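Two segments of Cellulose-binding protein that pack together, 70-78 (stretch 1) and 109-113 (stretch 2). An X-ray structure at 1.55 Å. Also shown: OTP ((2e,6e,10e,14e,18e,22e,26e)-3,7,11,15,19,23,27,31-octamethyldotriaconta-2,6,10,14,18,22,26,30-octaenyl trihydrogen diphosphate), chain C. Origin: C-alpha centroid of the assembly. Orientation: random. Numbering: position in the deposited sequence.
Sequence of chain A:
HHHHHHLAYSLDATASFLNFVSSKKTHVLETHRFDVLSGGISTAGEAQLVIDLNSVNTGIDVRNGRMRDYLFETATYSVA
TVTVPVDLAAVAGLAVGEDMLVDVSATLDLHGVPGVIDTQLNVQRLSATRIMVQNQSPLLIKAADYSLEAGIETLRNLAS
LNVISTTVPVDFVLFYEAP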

# COMPACT_ATOMS: atom_id res chain seq x y z
N TYR A 70 -11.46 13.03 -7.17
CA TYR A 70 -10.56 14.16 -7.40
C TYR A 70 -9.15 13.93 -6.98
O TYR A 70 -8.26 14.65 -7.46
CB TYR A 70 -11.08 15.41 -6.70
CG TYR A 70 -12.49 15.70 -7.07
CD1 TYR A 70 -12.88 15.87 -8.40
CD2 TYR A 70 -13.42 15.79 -6.09
CE1 TYR A 70 -14.22 16.14 -8.72
CE2 TYR A 70 -14.72 16.04 -6.38
CZ TYR A 70 -15.13 16.19 -7.67
OH TYR A 70 -16.49 16.49 -7.85
N LEU A 71 -8.89 12.93 -6.14
CA LEU A 71 -7.51 12.62 -5.76
C LEU A 71 -6.99 11.47 -6.63
O LEU A 71 -6.12 11.67 -7.48
CB LEU A 71 -7.38 12.38 -4.27
CG LEU A 71 -6.00 11.98 -3.80
CD1 LEU A 71 -5.08 13.19 -3.83
CD2 LEU A 71 -6.13 11.30 -2.41
N PHE A 72 -7.50 10.25 -6.41
CA PHE A 72 -7.06 9.11 -7.11
C PHE A 72 -7.55 9.09 -8.55
O PHE A 72 -6.94 8.47 -9.42
CB PHE A 72 -7.48 7.85 -6.40
CG PHE A 72 -6.90 7.75 -5.01
CD1 PHE A 72 -5.51 7.90 -4.82
CD2 PHE A 72 -7.67 7.49 -3.92
CE1 PHE A 72 -4.98 7.83 -3.58
CE2 PHE A 72 -7.13 7.44 -2.66
CZ PHE A 72 -5.82 7.60 -2.47
N GLU A 73 -8.69 9.75 -8.80
CA GLU A 73 -9.32 9.79 -10.15
C GLU A 73 -9.60 8.39 -10.64
O GLU A 73 -9.12 7.97 -11.68
CB GLU A 73 -8.44 10.57 -11.14
CG GLU A 73 -8.22 11.97 -10.71
CD GLU A 73 -7.50 12.75 -11.79
OE1 GLU A 73 -6.29 12.67 -11.89
OE2 GLU A 73 -8.18 13.46 -12.58
N THR A 74 -10.38 7.65 -9.84
CA THR A 74 -10.59 6.22 -10.05
C THR A 74 -11.31 5.82 -11.34
O THR A 74 -11.18 4.65 -11.75
CB THR A 74 -11.27 5.56 -8.85
OG1 THR A 74 -12.60 6.04 -8.71
CG2 THR A 74 -10.45 5.76 -7.55
N ALA A 75 -12.02 6.73 -11.99
CA ALA A 75 -12.61 6.39 -13.32
C ALA A 75 -11.48 6.09 -14.31
O ALA A 75 -11.66 5.32 -15.27
CB ALA A 75 -13.54 7.44 -13.82
N THR A 76 -10.30 6.69 -14.08
CA THR A 76 -9.11 6.43 -14.91
C THR A 76 -8.17 5.43 -14.31
O THR A 76 -7.62 4.53 -14.99
CB THR A 76 -8.39 7.77 -15.16
OG1 THR A 76 -9.31 8.65 -15.84
CG2 THR A 76 -7.15 7.59 -16.04
N TYR A 77 -8.06 5.54 -12.98
CA TYR A 77 -7.10 4.75 -12.21
C TYR A 77 -7.81 3.97 -11.09
O TYR A 77 -7.92 4.45 -9.94
CB TYR A 77 -6.04 5.65 -11.59
CG TYR A 77 -5.31 6.55 -12.54
CD1 TYR A 77 -4.44 6.04 -13.48
CD2 TYR A 77 -5.56 7.88 -12.55
CE1 TYR A 77 -3.81 6.84 -14.37
CE2 TYR A 77 -4.91 8.71 -13.44
CZ TYR A 77 -4.05 8.15 -14.37
OH TYR A 77 -3.40 8.98 -15.27
N SER A 78 -8.32 2.78 -11.39
CA SER A 78 -9.15 2.07 -10.43
C SER A 78 -8.27 1.41 -9.33
O SER A 78 -8.74 1.17 -8.21
CB SER A 78 -10.04 1.02 -11.08
OG SER A 78 -9.25 0.14 -11.84
O7 OTP C . -11.50 19.50 7.98
P2 OTP C . -12.72 19.11 7.19
O5 OTP C . -13.50 20.32 6.68
O6 OTP C . -13.57 18.05 7.82
O4 OTP C . -12.09 18.47 5.80
P1 OTP C . -12.15 16.93 5.34
O2 OTP C . -11.06 16.23 6.14
O3 OTP C . -13.54 16.36 5.17
O1 OTP C . -11.50 16.85 3.85
C40 OTP C . -10.08 17.09 3.74
C39 OTP C . -9.38 15.85 3.16
C37 OTP C . -8.27 15.34 3.68
C38 OTP C . -7.53 15.82 4.93
C36 OTP C . -7.62 14.14 2.99
C35 OTP C . -6.34 14.46 2.26
C34 OTP C . -5.70 13.18 1.69
C32 OTP C . -4.39 12.94 1.58
C33 OTP C . -3.36 13.88 2.12
C31 OTP C . -3.96 11.57 1.05
C30 OTP C . -3.05 11.52 -0.15
C29 OTP C . -2.63 10.10 -0.49
C27 OTP C . -1.43 9.76 -0.95
C28 OTP C . -0.33 10.75 -1.32
C26 OTP C . -1.03 8.31 -1.11
C25 OTP C . -2.03 7.27 -0.65
C24 OTP C . -1.44 5.87 -0.44
C22 OTP C . -1.53 4.84 -1.28
C23 OTP C . -2.36 4.80 -2.54
C21 OTP C . -0.82 3.57 -0.91
C20 OTP C . 0.40 3.27 -1.82
C19 OTP C . 1.10 1.95 -1.50
C17 OTP C . 2.26 1.81 -0.86
C18 OTP C . 3.20 2.91 -0.49
C16 OTP C . 2.71 0.41 -0.46
C15 OTP C . 4.02 0.02 -1.08
C14 OTP C . 4.26 -1.47 -0.96
C12 OTP C . 5.47 -2.05 -0.77
C13 OTP C . 6.74 -1.22 -0.59
C11 OTP C . 5.65 -3.53 -0.72
C10 OTP C . 4.44 -4.37 -0.68
C9 OTP C . 4.65 -5.85 -0.36
C7 OTP C . 4.61 -6.88 -1.23
C8 OTP C . 4.21 -6.79 -2.69
C6 OTP C . 4.94 -8.25 -0.71
C5 OTP C . 6.37 -8.69 -0.97
C4 OTP C . 6.63 -10.10 -0.52
C2 OTP C . 7.79 -10.49 0.02
C3 OTP C . 9.02 -9.68 0.27
C1 OTP C . 7.93 -11.94 0.39
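Stretch 2, residues 109-113: DLHGV

Stretch 2 meets stretch 1 as a tight turn set against the end of a helix and the loop that follows it. Residues Leu 110 to Val 113 form a type I' beta turn, closed by the hydrogen bond from Val 113 N to Leu 110 O (3.1 Å), with His 111 (phi/psi 52/39) and Gly 112 (69/15) at its two central positions. In stretch 1, a weakly bonded helix that begins earlier in the chain includes a wider pi-type turn at 70-72. Glu 73 is the first residue to leave helical phi/psi, with positive phi (57/58), and its carbonyl oxygen O accepts hydrogen bonds from both Thr 76 N and Tyr 77 N, each at 3.0 Å. Beyond this turn, Tyr 77 lies against the partner segment: its CA lies 6.1 Å from that of His 111, the closest pair of CA atoms between the stretches. The contact is compact, burying 273 Å² in all, and His 111 contributes the largest share.

Polar contact is sparse. His 111, its side chain in the t rotamer (chi1 -168°), directs ND1 to the backbone oxygen of Phe 72, giving a weak hydrogen bond of 3.5 Å from ND1 to O at an angle of 152°. The acceptor lies near the plane of the imidazole, as expected for an N-H donor. Leu 71 O approaches the same ring obliquely, 3.6 Å from His 111 CE1. Glu 73 OE1 lies at the ring edge, but its 3.5 Å separation from His 111 NE2 has too poor an angle for a hydrogen bond.

The aromatic contacts center on Tyr 77, whose CA-to-CB bond points toward stretch 2. One face of its ring receives the backbone of the turn: His 111 CA sits 4.0 Å from the Tyr 77 ring centroid, only 9° off the ring normal, in a CH-pi contact, and Gly 112 N comes within 3.4 Å of Tyr 77 CE1. The rings of Tyr 77 and His 111 are oblique to one another, with centroids 5.1 Å apart and planes at 61°. Gly 112 suits this site twice over: its positive phi favours glycine, and an ideal CB would lie 2.7 Å from Tyr 77 OH, a clash.

Apolar packing lies on the buried side. Phe 72 CD1 is 4.4 Å from Leu 110 CD1, a loose contact that continues into the bound octaprenyl chain, since Leu 110 CD1 is also 4.0 Å from OTP C23. Leu 71 CD2 reaches the same ligand at C30, 3.8 Å away, so both stretches contribute leucine side chains to the lipid's surroundings.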

# COMPACT_ATOMS: atom_id res chain seq x y z
N ASP A 109 2.84 1.61 -9.13
CA ASP A 109 2.09 2.22 -10.22
C ASP A 109 0.85 2.85 -9.62
O ASP A 109 -0.12 2.13 -9.28
CB ASP A 109 1.74 1.17 -11.28
CG ASP A 109 0.81 1.67 -12.34
OD1 ASP A 109 0.80 2.88 -12.58
OD2 ASP A 109 0.01 0.85 -12.88
N LEU A 110 0.92 4.17 -9.37
CA LEU A 110 -0.13 4.94 -8.75
C LEU A 110 -0.37 6.20 -9.53
O LEU A 110 0.58 6.94 -9.81
CB LEU A 110 0.28 5.32 -7.34
CG LEU A 110 -0.58 6.29 -6.54
CD1 LEU A 110 -2.03 5.68 -6.38
CD2 LEU A 110 0.04 6.59 -5.17
N HIS A 111 -1.64 6.45 -9.82
CA HIS A 111 -2.06 7.67 -10.46
C HIS A 111 -1.28 7.97 -11.74
O HIS A 111 -0.95 9.14 -12.04
CB HIS A 111 -2.03 8.81 -9.46
CG HIS A 111 -2.70 10.06 -9.90
ND1 HIS A 111 -4.05 10.18 -10.22
CD2 HIS A 111 -2.17 11.29 -10.09
CE1 HIS A 111 -4.29 11.44 -10.58
NE2 HIS A 111 -3.17 12.12 -10.51
N GLY A 112 -1.00 6.90 -12.49
CA GLY A 112 -0.30 6.97 -13.77
C GLY A 112 1.15 7.34 -13.75
O GLY A 112 1.68 7.70 -14.84
N VAL A 113 1.81 7.28 -12.59
CA VAL A 113 3.22 7.63 -12.49
C VAL A 113 4.02 6.53 -11.78
O VAL A 113 4.28 6.66 -10.55
CB VAL A 113 3.43 8.94 -11.71
CG1 VAL A 113 4.88 9.41 -11.85
CG2 VAL A 113 2.54 10.05 -12.23